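Local coordinates for protein beta-galacturonidase (Eisenbergiella tayi, PDB 6NCW) that probably hydrolyses terminal beta-galacturonides, as a glycoside hydrolase family 2 enzyme of a human gut bacterium, at residues E332-R337 with Q351-C356; I375-A380 with I463-A468; V425-Y430 with Q448-E453; A497-S500 with G506-I509. All coordinates share one frame; numbering follows the deposited sequence.

Contact 1: residues E332-R337 with Q351-C356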
loop_
_atom_site.group_PDB
_atom_site.type_symbol
_atom_site.label_atom_id
_atom_site.label_comp_id
_atom_site.label_asym_id
_atom_site.label_seq_id
_atom_site.Cartn_x
_atom_site.Cartn_y
_atom_site.Cartn_z
ATOM N N GLU A 332 -31.383 -9.037 14.172
ATOM C CA GLU A 332 -30.527 -9.120 15.346
ATOM C C GLU A 332 -30.487 -10.563 15.835
ATOM O O GLU A 332 -31.514 -11.245 15.850
ATOM C CB GLU A 332 -30.989 -8.174 16.465
ATOM C CG GLU A 332 -30.034 -8.164 17.657
ATOM C CD GLU A 332 -30.243 -7.011 18.653
ATOM O OE1 GLU A 332 -29.317 -6.174 18.798
ATOM O OE2 GLU A 332 -31.311 -6.946 19.309
ATOM N N GLU A 333 -29.298 -11.049 16.201
ATOM C CA GLU A 333 -29.160 -12.429 16.657
ATOM C C GLU A 333 -28.441 -12.492 18.002
ATOM O O GLU A 333 -27.767 -11.545 18.408
ATOM C CB GLU A 333 -28.423 -13.302 15.619
ATOM C CG GLU A 333 -27.017 -12.830 15.208
ATOM C CD GLU A 333 -26.499 -13.621 14.007
ATOM O OE1 GLU A 333 -25.262 -13.799 13.875
ATOM O OE2 GLU A 333 -27.346 -14.056 13.184
ATOM N N ASN A 334 -28.607 -13.621 18.702
ATOM C CA ASN A 334 -27.889 -13.833 19.949
ATOM C C ASN A 334 -26.406 -14.087 19.663
ATOM O O ASN A 334 -25.988 -14.271 18.517
ATOM C CB ASN A 334 -28.508 -14.979 20.767
ATOM C CG ASN A 334 -28.282 -16.378 20.172
ATOM O OD1 ASN A 334 -28.056 -16.563 18.972
ATOM N ND2 ASN A 334 -28.369 -17.379 21.034
ATOM N N HIS A 335 -25.602 -14.052 20.720
ATOM C CA HIS A 335 -24.155 -14.118 20.552
ATOM C C HIS A 335 -23.725 -15.575 20.412
ATOM O O HIS A 335 -23.653 -16.306 21.402
ATOM C CB HIS A 335 -23.432 -13.451 21.713
ATOM C CG HIS A 335 -21.947 -13.597 21.627
ATOM N ND1 HIS A 335 -21.125 -13.558 22.731
ATOM C CD2 HIS A 335 -21.137 -13.809 20.563
ATOM C CE1 HIS A 335 -19.866 -13.724 22.347
ATOM N NE2 HIS A 335 -19.849 -13.878 21.034
ATOM N N ALA A 336 -23.434 -15.993 19.177
ATOM C CA ALA A 336 -22.910 -17.322 18.881
ATOM C C ALA A 336 -22.403 -17.344 17.440
ATOM O O ALA A 336 -23.063 -16.799 16.551
ATOM C CB ALA A 336 -23.990 -18.390 19.075
ATOM N N ARG A 337 -21.256 -17.988 17.200
ATOM C CA ARG A 337 -20.788 -18.170 15.822
ATOM C C ARG A 337 -19.972 -19.450 15.678
ATOM O O ARG A 337 -18.888 -19.569 16.266
ATOM C CB ARG A 337 -19.956 -16.974 15.344
ATOM C CG ARG A 337 -19.444 -17.141 13.908
ATOM C CD ARG A 337 -17.938 -16.699 13.684
ATOM N NE ARG A 337 -17.504 -17.249 12.400
ATOM C CZ ARG A 337 -17.080 -18.499 12.212
ATOM N NH1 ARG A 337 -16.946 -19.340 13.235
ATOM N NH2 ARG A 337 -16.772 -18.902 10.990
ATOM N N GLN A 351 -26.984 -21.873 29.567
ATOM C CA GLN A 351 -27.246 -20.750 30.462
ATOM C C GLN A 351 -26.821 -19.426 29.829
ATOM O O GLN A 351 -27.545 -18.426 29.911
ATOM C CB GLN A 351 -26.526 -20.987 31.800
ATOM C CG GLN A 351 -26.910 -20.023 32.925
ATOM C CD GLN A 351 -28.349 -20.176 33.361
ATOM O OE1 GLN A 351 -29.158 -19.254 33.214
ATOM N NE2 GLN A 351 -28.681 -21.340 33.908
ATOM N N GLN A 352 -25.659 -19.405 29.163
ATOM C CA GLN A 352 -25.173 -18.152 28.585
ATOM C C GLN A 352 -25.971 -17.749 27.343
ATOM O O GLN A 352 -26.180 -16.551 27.106
ATOM C CB GLN A 352 -23.675 -18.273 28.300
ATOM C CG GLN A 352 -22.838 -18.224 29.595
ATOM C CD GLN A 352 -21.376 -18.588 29.395
ATOM O OE1 GLN A 352 -20.992 -19.078 28.336
ATOM N NE2 GLN A 352 -20.550 -18.344 30.420
ATOM N N CYS A 353 -26.458 -18.719 26.567
ATOM C CA CYS A 353 -27.347 -18.408 25.453
ATOM C C CYS A 353 -28.676 -17.881 25.960
ATOM O O CYS A 353 -29.139 -16.813 25.533
ATOM C CB CYS A 353 -27.569 -19.650 24.590
ATOM S SG CYS A 353 -26.249 -20.007 23.456
ATOM N N GLY A 354 -29.300 -18.626 26.879
ATOM C CA GLY A 354 -30.527 -18.155 27.500
ATOM C C GLY A 354 -30.401 -16.766 28.092
ATOM O O GLY A 354 -31.281 -15.923 27.905
ATOM N N ASP A 355 -29.303 -16.503 28.811
ATOM C CA ASP A 355 -29.093 -15.168 29.377
ATOM C C ASP A 355 -28.996 -14.103 28.284
ATOM O O ASP A 355 -29.584 -13.019 28.401
ATOM C CB ASP A 355 -27.834 -15.154 30.243
ATOM C CG ASP A 355 -28.019 -15.889 31.569
ATOM O OD1 ASP A 355 -29.173 -16.128 31.974
ATOM O OD2 ASP A 355 -26.998 -16.215 32.210
ATOM N N CYS A 356 -28.227 -14.378 27.228
ATOM C CA CYS A 356 -28.099 -13.413 26.138
ATOM C C CYS A 356 -29.452 -13.145 25.490
ATOM O O CYS A 356 -29.830 -11.991 25.270
ATOM C CB CYS A 356 -27.089 -13.914 25.100
ATOM S SG CYS A 356 -26.841 -12.797 23.650
#
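With its SG trans to the backbone N (chi1 179°), Cys-356 projects its thiol off helix 349-364 toward the chain just beyond strand 329-333, where it meets the backbone N-H of His-335. The backbone N of His-335 donates to SG of Cys-356 at 3.4 Å, and the bend of the bond is moderate, 156° at the hydrogen. Sulfur is a large, weak acceptor, so this is a normal length for such a bond, and here it receives a buried main-chain N-H where the chain leaves the strand. The same SG also packs against CB of His-335 and CB of Asn-334, each 4.0 Å away, so that two consecutive residues rest on one sulfur.

In Asn-334, chi1 of 71° sets the amide over its own backbone and directs ND2 toward the thiol of Cys-353, one helical turn before Cys-356; ND2 and that SG lie 4.2 Å apart, a loose contact. The other end of the amide, OD1, is bonded to the backbone N of Leu-376. The imidazole of His-335 turns from the helix and uses both nitrogens, ND1 with Asn-93 and NE2 with Tyr-132.

The contact sets the helix of a beta-alpha-beta crossover, between parallel strands 329-333 and 370-374 of the TIM barrel, against the loop at the C-terminal end of its first strand, which carries Arg-337 of the galacturonate site.

Contact 2: residues I375-A380 with I463-A468. With GOL (glycerol), chain G.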
loop_
_atom_site.group_PDB
_atom_site.type_symbol
_atom_site.label_atom_id
_atom_site.label_comp_id
_atom_site.label_asym_id
_atom_site.label_seq_id
_atom_site.Cartn_x
_atom_site.Cartn_y
_atom_site.Cartn_z
ATOM N N ILE A 375 -30.706 -16.866 15.749
ATOM C CA ILE A 375 -29.937 -17.562 16.775
ATOM C C ILE A 375 -28.826 -18.388 16.134
ATOM O O ILE A 375 -28.907 -18.778 14.965
ATOM C CB ILE A 375 -30.820 -18.476 17.660
ATOM C CG1 ILE A 375 -31.517 -19.557 16.823
ATOM C CG2 ILE A 375 -31.830 -17.674 18.442
ATOM C CD1 ILE A 375 -32.364 -20.509 17.671
ATOM N N LEU A 376 -27.774 -18.631 16.916
ATOM C CA LEU A 376 -26.853 -19.751 16.698
ATOM C C LEU A 376 -26.354 -19.828 15.254
ATOM O O LEU A 376 -26.431 -20.873 14.593
ATOM C CB LEU A 376 -27.517 -21.065 17.106
ATOM C CG LEU A 376 -27.971 -21.156 18.562
ATOM C CD1 LEU A 376 -28.535 -22.554 18.813
ATOM C CD2 LEU A 376 -26.823 -20.800 19.535
ATOM N N ASN A 377 -25.816 -18.707 14.777
ATOM C CA ASN A 377 -25.165 -18.657 13.475
ATOM C C ASN A 377 -24.169 -19.799 13.289
ATOM O O ASN A 377 -23.220 -19.944 14.065
ATOM C CB ASN A 377 -24.458 -17.311 13.303
ATOM C CG ASN A 377 -23.660 -17.250 12.016
ATOM O OD1 ASN A 377 -24.208 -16.956 10.947
ATOM N ND2 ASN A 377 -22.356 -17.549 12.106
ATOM N N GLU A 378 -24.402 -20.612 12.255
ATOM C CA GLU A 378 -23.512 -21.702 11.855
ATOM C C GLU A 378 -23.169 -22.653 13.010
ATOM O O GLU A 378 -22.082 -23.232 13.051
ATOM C CB GLU A 378 -22.229 -21.155 11.219
ATOM C CG GLU A 378 -22.475 -20.438 9.893
ATOM C CD GLU A 378 -21.205 -20.269 9.067
ATOM O OE1 GLU A 378 -20.102 -20.575 9.587
ATOM O OE2 GLU A 378 -21.315 -19.827 7.892
ATOM N N CYS A 379 -24.081 -22.851 13.950
ATOM C CA CYS A 379 -23.839 -23.841 14.992
ATOM C C CYS A 379 -24.277 -25.223 14.488
ATOM O O CYS A 379 -24.573 -25.408 13.299
ATOM C CB CYS A 379 -24.493 -23.383 16.295
ATOM S SG CYS A 379 -23.687 -21.859 16.924
ATOM N N ALA A 380 -24.272 -26.230 15.369
ATOM C CA ALA A 380 -24.335 -27.630 14.921
ATOM C C ALA A 380 -25.783 -28.108 14.738
ATOM O O ALA A 380 -26.259 -29.030 15.406
ATOM C CB ALA A 380 -23.570 -28.525 15.891
ATOM N N ILE A 463 -30.606 -15.559 1.854
ATOM C CA ILE A 463 -29.159 -15.781 1.888
ATOM C C ILE A 463 -28.581 -14.820 2.928
ATOM O O ILE A 463 -28.514 -13.607 2.701
ATOM C CB ILE A 463 -28.506 -15.552 0.518
ATOM C CG1 ILE A 463 -29.034 -16.551 -0.524
ATOM C CG2 ILE A 463 -26.968 -15.637 0.642
ATOM C CD1 ILE A 463 -28.887 -17.997 -0.094
ATOM N N THR A 464 -28.178 -15.349 4.077
ATOM C CA THR A 464 -27.734 -14.492 5.165
ATOM C C THR A 464 -26.244 -14.183 5.104
ATOM O O THR A 464 -25.789 -13.305 5.849
ATOM C CB THR A 464 -28.088 -15.116 6.527
ATOM O OG1 THR A 464 -27.952 -16.545 6.470
ATOM C CG2 THR A 464 -29.514 -14.741 6.892
ATOM N N GLU A 465 -25.495 -14.859 4.224
ATOM C CA GLU A 465 -24.100 -14.537 3.911
ATOM C C GLU A 465 -23.804 -14.975 2.487
ATOM O O GLU A 465 -24.117 -16.108 2.129
ATOM C CB GLU A 465 -23.109 -15.243 4.857
ATOM C CG GLU A 465 -23.034 -14.626 6.242
ATOM C CD GLU A 465 -22.187 -15.428 7.225
ATOM O OE1 GLU A 465 -22.509 -15.347 8.433
ATOM O OE2 GLU A 465 -21.218 -16.121 6.805
ATOM N N ILE A 466 -23.242 -14.067 1.689
ATOM C CA ILE A 466 -22.532 -14.386 0.455
ATOM C C ILE A 466 -21.499 -13.283 0.223
ATOM O O ILE A 466 -21.735 -12.116 0.551
ATOM C CB ILE A 466 -23.521 -14.526 -0.736
ATOM C CG1 ILE A 466 -22.858 -15.175 -1.953
ATOM C CG2 ILE A 466 -24.110 -13.169 -1.118
ATOM C CD1 ILE A 466 -23.886 -15.797 -2.927
ATOM N N GLY A 467 -20.348 -13.640 -0.343
ATOM C CA GLY A 467 -19.332 -12.632 -0.603
ATOM C C GLY A 467 -17.984 -13.247 -0.947
ATOM O O GLY A 467 -17.885 -14.430 -1.299
ATOM N N ALA A 468 -16.943 -12.419 -0.836
ATOM C CA ALA A 468 -15.627 -12.822 -1.317
ATOM C C ALA A 468 -14.550 -11.961 -0.664
ATOM O O ALA A 468 -14.774 -10.785 -0.360
ATOM C CB ALA A 468 -15.545 -12.696 -2.843
HETATM C C1 GOL G . -19.591 -17.192 9.383
HETATM O O1 GOL G . -20.948 -17.122 9.701
HETATM C C2 GOL G . -18.989 -15.747 9.411
HETATM O O2 GOL G . -18.635 -15.351 10.686
HETATM C C3 GOL G . -17.712 -15.816 8.536
HETATM O O3 GOL G . -16.735 -16.589 9.230
#
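Asn-377 and Glu-465 reach in from opposite directions and meet on one hydroxyl of a bound glycerol. ND2 of Asn-377 donates to O1 of the glycerol over 2.8 Å, nearly straight at 165°, and that hydroxyl in turn gives its proton to OE1 of Glu-465, 2.7 Å away. The amide and carboxylate planes are only 26° apart, and OD1 of Asn-377 stands 3.4 Å from OE1 of Glu-465, two acceptors that cannot bond directly. Glu-378 completes the group: its extended chain brings OE2 to within 3.9 Å of OE2 of Glu-465, while its CD lies 3.2 Å from the glycerol O1.

Such a layout, an Asn-Glu pair after the fourth strand of a TIM barrel facing a glutamate at the end of the seventh, is the signature of clan GH-A glycosidases, where the two glutamates serve as acid/base and nucleophile; Glu-378 and Glu-465 occupy positions consistent with those roles. Asn-377 and Glu-465 both contact alpha-D-galacturonate in a structure of this protein with that sugar bound; here the glycerol lies against them.

One layer out, Arg-309 pins the two acceptors together, bonding OD1 of Asn-377 through NH2 and forming a salt bridge with OE1 of Glu-465 through NH1. Tyr-430 holds OE2 of Glu-465, and Asn-428 holds OE2 of Glu-378. On the backbone, a type II turn from Leu-376 to Cys-379, closed by a bond of 3.1 Å from Cys-379 N to Leu-376 O, places Asn-377 and Glu-378 at its two central positions.

Contact 3: residues V425-Y430 with Q448-E453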
loop_
_atom_site.group_PDB
_atom_site.type_symbol
_atom_site.label_atom_id
_atom_site.label_comp_id
_atom_site.label_asym_id
_atom_site.label_seq_id
_atom_site.Cartn_x
_atom_site.Cartn_y
_atom_site.Cartn_z
ATOM N N VAL A 425 -36.157 -19.657 6.591
ATOM C CA VAL A 425 -34.964 -20.479 6.373
ATOM C C VAL A 425 -33.850 -19.593 5.831
ATOM O O VAL A 425 -34.051 -18.868 4.850
ATOM C CB VAL A 425 -35.249 -21.625 5.392
ATOM C CG1 VAL A 425 -33.997 -22.475 5.220
ATOM C CG2 VAL A 425 -36.452 -22.460 5.846
ATOM N N SER A 426 -32.670 -19.659 6.445
ATOM C CA SER A 426 -31.557 -18.799 6.055
ATOM C C SER A 426 -30.281 -19.606 5.902
ATOM O O SER A 426 -29.995 -20.494 6.713
ATOM C CB SER A 426 -31.344 -17.687 7.087
ATOM O OG SER A 426 -32.538 -16.963 7.250
ATOM N N TYR A 427 -29.507 -19.288 4.864
ATOM C CA TYR A 427 -28.291 -20.024 4.559
ATOM C C TYR A 427 -27.131 -19.087 4.242
ATOM O O TYR A 427 -27.303 -18.072 3.570
ATOM C CB TYR A 427 -28.535 -20.980 3.404
ATOM C CG TYR A 427 -28.822 -22.378 3.903
ATOM C CD1 TYR A 427 -30.128 -22.820 4.124
ATOM C CD2 TYR A 427 -27.783 -23.240 4.193
ATOM C CE1 TYR A 427 -30.379 -24.121 4.603
ATOM C CE2 TYR A 427 -28.017 -24.523 4.663
ATOM C CZ TYR A 427 -29.301 -24.962 4.866
ATOM O OH TYR A 427 -29.474 -26.250 5.339
ATOM N N ASN A 428 -25.966 -19.414 4.786
ATOM C CA ASN A 428 -24.698 -18.792 4.419
ATOM C C ASN A 428 -24.045 -19.635 3.327
ATOM O O ASN A 428 -23.796 -20.830 3.531
ATOM C CB ASN A 428 -23.775 -18.703 5.633
ATOM C CG ASN A 428 -24.412 -17.961 6.789
ATOM O OD1 ASN A 428 -25.367 -17.205 6.598
ATOM N ND2 ASN A 428 -23.881 -18.157 7.995
ATOM N N ILE A 429 -23.781 -19.035 2.174
ATOM C CA ILE A 429 -23.168 -19.767 1.062
ATOM C C ILE A 429 -22.063 -18.916 0.462
ATOM O O ILE A 429 -22.191 -17.688 0.366
ATOM C CB ILE A 429 -24.187 -20.163 -0.039
ATOM C CG1 ILE A 429 -24.757 -18.932 -0.735
ATOM C CG2 ILE A 429 -25.290 -21.066 0.523
ATOM C CD1 ILE A 429 -25.649 -19.259 -1.949
ATOM N N TYR A 430 -20.980 -19.570 0.032
ATOM C CA TYR A 430 -19.869 -18.864 -0.616
ATOM C C TYR A 430 -19.421 -19.481 -1.949
ATOM O O TYR A 430 -18.230 -19.707 -2.169
ATOM C CB TYR A 430 -18.700 -18.799 0.353
ATOM C CG TYR A 430 -18.963 -17.929 1.565
ATOM C CD1 TYR A 430 -19.540 -18.453 2.708
ATOM C CD2 TYR A 430 -18.615 -16.577 1.558
ATOM C CE1 TYR A 430 -19.749 -17.654 3.826
ATOM C CE2 TYR A 430 -18.819 -15.781 2.660
ATOM C CZ TYR A 430 -19.388 -16.321 3.790
ATOM O OH TYR A 430 -19.592 -15.517 4.896
ATOM N N GLN A 448 -33.782 -26.219 -4.054
ATOM C CA GLN A 448 -34.593 -27.390 -4.367
ATOM C C GLN A 448 -34.568 -28.405 -3.232
ATOM O O GLN A 448 -35.611 -28.937 -2.847
ATOM C CB GLN A 448 -34.107 -28.013 -5.676
ATOM C CG GLN A 448 -35.085 -27.881 -6.829
ATOM C CD GLN A 448 -35.351 -26.439 -7.245
ATOM O OE1 GLN A 448 -34.515 -25.804 -7.901
ATOM N NE2 GLN A 448 -36.530 -25.920 -6.880
ATOM N N TRP A 449 -33.390 -28.673 -2.670
ATOM C CA TRP A 449 -33.325 -29.563 -1.518
ATOM C C TRP A 449 -34.188 -29.055 -0.368
ATOM O O TRP A 449 -34.885 -29.843 0.281
ATOM C CB TRP A 449 -31.882 -29.732 -1.039
ATOM C CG TRP A 449 -31.833 -30.530 0.213
ATOM C CD1 TRP A 449 -31.817 -31.893 0.319
ATOM C CD2 TRP A 449 -31.827 -30.023 1.558
ATOM N NE1 TRP A 449 -31.794 -32.264 1.642
ATOM C CE2 TRP A 449 -31.801 -31.135 2.424
ATOM C CE3 TRP A 449 -31.825 -28.739 2.111
ATOM C CZ2 TRP A 449 -31.771 -31.003 3.810
ATOM C CZ3 TRP A 449 -31.801 -28.611 3.497
ATOM C CH2 TRP A 449 -31.775 -29.734 4.327
ATOM N N ILE A 450 -34.136 -27.746 -0.078
ATOM C CA ILE A 450 -34.965 -27.218 1.000
ATOM C C ILE A 450 -36.437 -27.469 0.702
ATOM O O ILE A 450 -37.192 -27.890 1.585
ATOM C CB ILE A 450 -34.686 -25.720 1.231
ATOM C CG1 ILE A 450 -33.314 -25.506 1.878
ATOM C CG2 ILE A 450 -35.731 -25.126 2.131
ATOM C CD1 ILE A 450 -32.844 -24.065 1.787
ATOM N N GLN A 451 -36.867 -27.248 -0.552
ATOM C CA GLN A 451 -38.290 -27.370 -0.868
ATOM C C GLN A 451 -38.758 -28.820 -0.963
ATOM O O GLN A 451 -39.905 -29.112 -0.606
ATOM C CB GLN A 451 -38.623 -26.649 -2.172
ATOM C CG GLN A 451 -38.203 -25.216 -2.201
ATOM C CD GLN A 451 -38.696 -24.447 -0.996
ATOM O OE1 GLN A 451 -39.894 -24.397 -0.727
ATOM N NE2 GLN A 451 -37.774 -23.852 -0.256
ATOM N N ASN A 452 -37.911 -29.736 -1.435
ATOM C CA ASN A 452 -38.309 -31.128 -1.640
ATOM C C ASN A 452 -37.944 -32.064 -0.491
ATOM O O ASN A 452 -38.564 -33.127 -0.372
ATOM C CB ASN A 452 -37.671 -31.699 -2.916
ATOM C CG ASN A 452 -37.993 -30.892 -4.157
ATOM O OD1 ASN A 452 -39.038 -30.252 -4.244
ATOM N ND2 ASN A 452 -37.090 -30.922 -5.129
ATOM N N GLU A 453 -36.944 -31.731 0.335
ATOM C CA GLU A 453 -36.393 -32.702 1.277
ATOM C C GLU A 453 -36.331 -32.234 2.725
ATOM O O GLU A 453 -35.850 -32.992 3.577
ATOM C CB GLU A 453 -34.975 -33.124 0.853
ATOM C CG GLU A 453 -34.858 -33.618 -0.574
ATOM C CD GLU A 453 -35.610 -34.919 -0.800
ATOM O OE1 GLU A 453 -35.746 -35.712 0.168
ATOM O OE2 GLU A 453 -36.072 -35.151 -1.943
#
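Apolar contact here is gathered on a single methyl: CD1 of Ile-450, which meets both Val-425 and Tyr-427. It lies 4.0 Å from CG1 of Val-425, and approaches the tyrosine ring obliquely, 3.7 Å from CE1 and 3.8 Å from CD1 of Tyr-427. Ile-450 is stretched out from the helix (chi2 165°), which sets this methyl against both strand residues; its side chain and theirs run past each other in opposite senses.

The setting is a beta-alpha-beta unit of the TIM barrel, strand 425-428 followed by helix 439-453 and strand 461-466. The segment axes approach to 11.3 Å, and their directions differ by 145°, as expected when a helix returns the chain so that the next strand can run parallel. Val-425 and Tyr-427, alternate residues of the strand, face outward to it.

The indole is touched only lightly, and obliquely, by the tyrosine hydroxyl. The side chains of Tyr-427 and Trp-449 cross at about a right angle, with OH of Tyr-427 standing 3.8 Å from CZ3 of Trp-449.

The polar partner of that hydroxyl lies outside the two segments: it is hydrogen-bonded to the backbone O of Arg-412. Lys-414 lies against Trp-449, and Leu-446, one turn earlier on the helix, against Tyr-427.

Contact 4: residues A497-S500 with G506-I509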
loop_
_atom_site.group_PDB
_atom_site.type_symbol
_atom_site.label_atom_id
_atom_site.label_comp_id
_atom_site.label_asym_id
_atom_site.label_seq_id
_atom_site.Cartn_x
_atom_site.Cartn_y
_atom_site.Cartn_z
ATOM N N ALA A 497 -27.342 -13.787 -9.037
ATOM C CA ALA A 497 -28.025 -15.054 -8.802
ATOM C C ALA A 497 -29.064 -14.939 -7.685
ATOM O O ALA A 497 -30.197 -15.400 -7.849
ATOM C CB ALA A 497 -27.019 -16.160 -8.500
ATOM N N VAL A 498 -28.707 -14.333 -6.539
ATOM C CA VAL A 498 -29.640 -14.311 -5.409
ATOM C C VAL A 498 -30.905 -13.531 -5.765
ATOM O O VAL A 498 -32.017 -13.948 -5.434
ATOM C CB VAL A 498 -28.968 -13.754 -4.125
ATOM C CG1 VAL A 498 -27.798 -14.634 -3.703
ATOM C CG2 VAL A 498 -28.484 -12.330 -4.322
ATOM N N PHE A 499 -30.761 -12.404 -6.461
ATOM C CA PHE A 499 -31.916 -11.591 -6.816
ATOM C C PHE A 499 -32.766 -12.189 -7.935
ATOM O O PHE A 499 -33.885 -11.719 -8.146
ATOM C CB PHE A 499 -31.451 -10.182 -7.192
ATOM C CG PHE A 499 -31.049 -9.356 -6.006
ATOM C CD1 PHE A 499 -31.889 -9.256 -4.903
ATOM C CD2 PHE A 499 -29.826 -8.721 -5.968
ATOM C CE1 PHE A 499 -31.522 -8.510 -3.780
ATOM C CE2 PHE A 499 -29.443 -7.969 -4.843
ATOM C CZ PHE A 499 -30.306 -7.857 -3.753
ATOM N N SER A 500 -32.286 -13.209 -8.645
ATOM C CA SER A 500 -33.099 -13.898 -9.637
ATOM C C SER A 500 -33.562 -15.276 -9.174
ATOM O O SER A 500 -34.229 -15.979 -9.938
ATOM C CB SER A 500 -32.336 -14.004 -10.962
ATOM O OG SER A 500 -31.179 -14.799 -10.823
ATOM N N GLY A 506 -34.151 -12.191 -0.428
ATOM C CA GLY A 506 -33.033 -11.273 -0.524
ATOM C C GLY A 506 -31.780 -11.856 0.110
ATOM O O GLY A 506 -31.666 -13.068 0.285
ATOM N N VAL A 507 -30.857 -10.956 0.470
ATOM C CA VAL A 507 -29.466 -11.320 0.737
ATOM C C VAL A 507 -28.855 -10.337 1.734
ATOM O O VAL A 507 -29.169 -9.140 1.719
ATOM C CB VAL A 507 -28.639 -11.337 -0.579
ATOM C CG1 VAL A 507 -28.729 -9.983 -1.284
ATOM C CG2 VAL A 507 -27.167 -11.648 -0.291
ATOM N N TYR A 508 -27.965 -10.848 2.602
ATOM C CA TYR A 508 -27.003 -10.024 3.332
ATOM C C TYR A 508 -25.614 -10.358 2.822
ATOM O O TYR A 508 -25.153 -11.499 2.947
ATOM C CB TYR A 508 -27.051 -10.228 4.849
ATOM C CG TYR A 508 -28.312 -9.751 5.494
ATOM C CD1 TYR A 508 -29.344 -10.644 5.782
ATOM C CD2 TYR A 508 -28.490 -8.405 5.816
ATOM C CE1 TYR A 508 -30.528 -10.212 6.363
ATOM C CE2 TYR A 508 -29.664 -7.966 6.411
ATOM C CZ TYR A 508 -30.687 -8.873 6.670
ATOM O OH TYR A 508 -31.862 -8.450 7.252
ATOM N N ILE A 509 -24.955 -9.357 2.247
ATOM C CA ILE A 509 -23.562 -9.506 1.855
ATOM C C ILE A 509 -22.690 -9.718 3.087
ATOM O O ILE A 509 -22.804 -9.001 4.094
ATOM C CB ILE A 509 -23.113 -8.276 1.052
ATOM C CG1 ILE A 509 -23.807 -8.286 -0.323
ATOM C CG2 ILE A 509 -21.602 -8.298 0.853
ATOM C CD1 ILE A 509 -23.799 -6.975 -1.039
#
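Aliphatic packing joins Val-498 to Val-507: CG2 of Val-498 lies 3.8 Å from CG1 of Val-507 and 3.9 Å from CB of the same residue. The two side chains meet at about a right angle, one branch set across the other. In each, the touching methyl is the one lodged between its own backbone N and carbonyl carbon; for Val-507 this corresponds to a chi1 of 56°, which turns CG1 toward the helix.

The aromatic share falls to Phe-499, whose far end leans on that same methyl. CZ of Phe-499 is 3.6 Å from CG1 of Val-507 and CE1 is 4.0 Å from it, an oblique approach by the end of the ring. Back along the chain, CG2 of Val-498 sits 4.2 Å above one face of the phenyl ring, displaced toward its rim. Thus CG1 of Val-507 is received by two successive residues, Val-498 and Phe-499, which also touch each other.

Main-chain hydrogen bonding supplies the frame on the strand side, with no bond across the contact itself. Gly-506 and Tyr-508 both pair with Ile-463 of the adjoining parallel strand, while Val-507 pairs with Ile-272 and Gly-274 on the other flank.

Helix 484-500 thereby lies against strand 504-509 as the helical part of a beta-alpha-beta unit that starts from strand 461-466. Ile-463 and Ile-466 of that first strand touch Val-507, Leu-443 of helix 439-453 covers Val-498, and Ser-551 and Tyr-552 of helix 544-553 reach Phe-499 and Val-507, respectively.

Followed from the N terminus, contact 1 closes first, a short loop from strand 329-333 to helix 349-364. Contact 2 opens only after it, at the turn beyond strand 370-374, and spans more than eighty residues to strand 461-466. Contact 3 falls wholly within that span, binding strand 425-428 to its following helix, and contact 4 closes a tight loop further on. No two loops cross. All four belong to one TIM barrel: contacts 3 and 4 hold helices to the strand wall, contact 1 sets a helix against a loop at the strand ends, and contact 2 bridges the mouth. The loops after strands 329-333 and 370-374 join contacts 1 and 2; adjacent strands 425-428, 461-466 and 504-509 join contacts 3, 2 and 4.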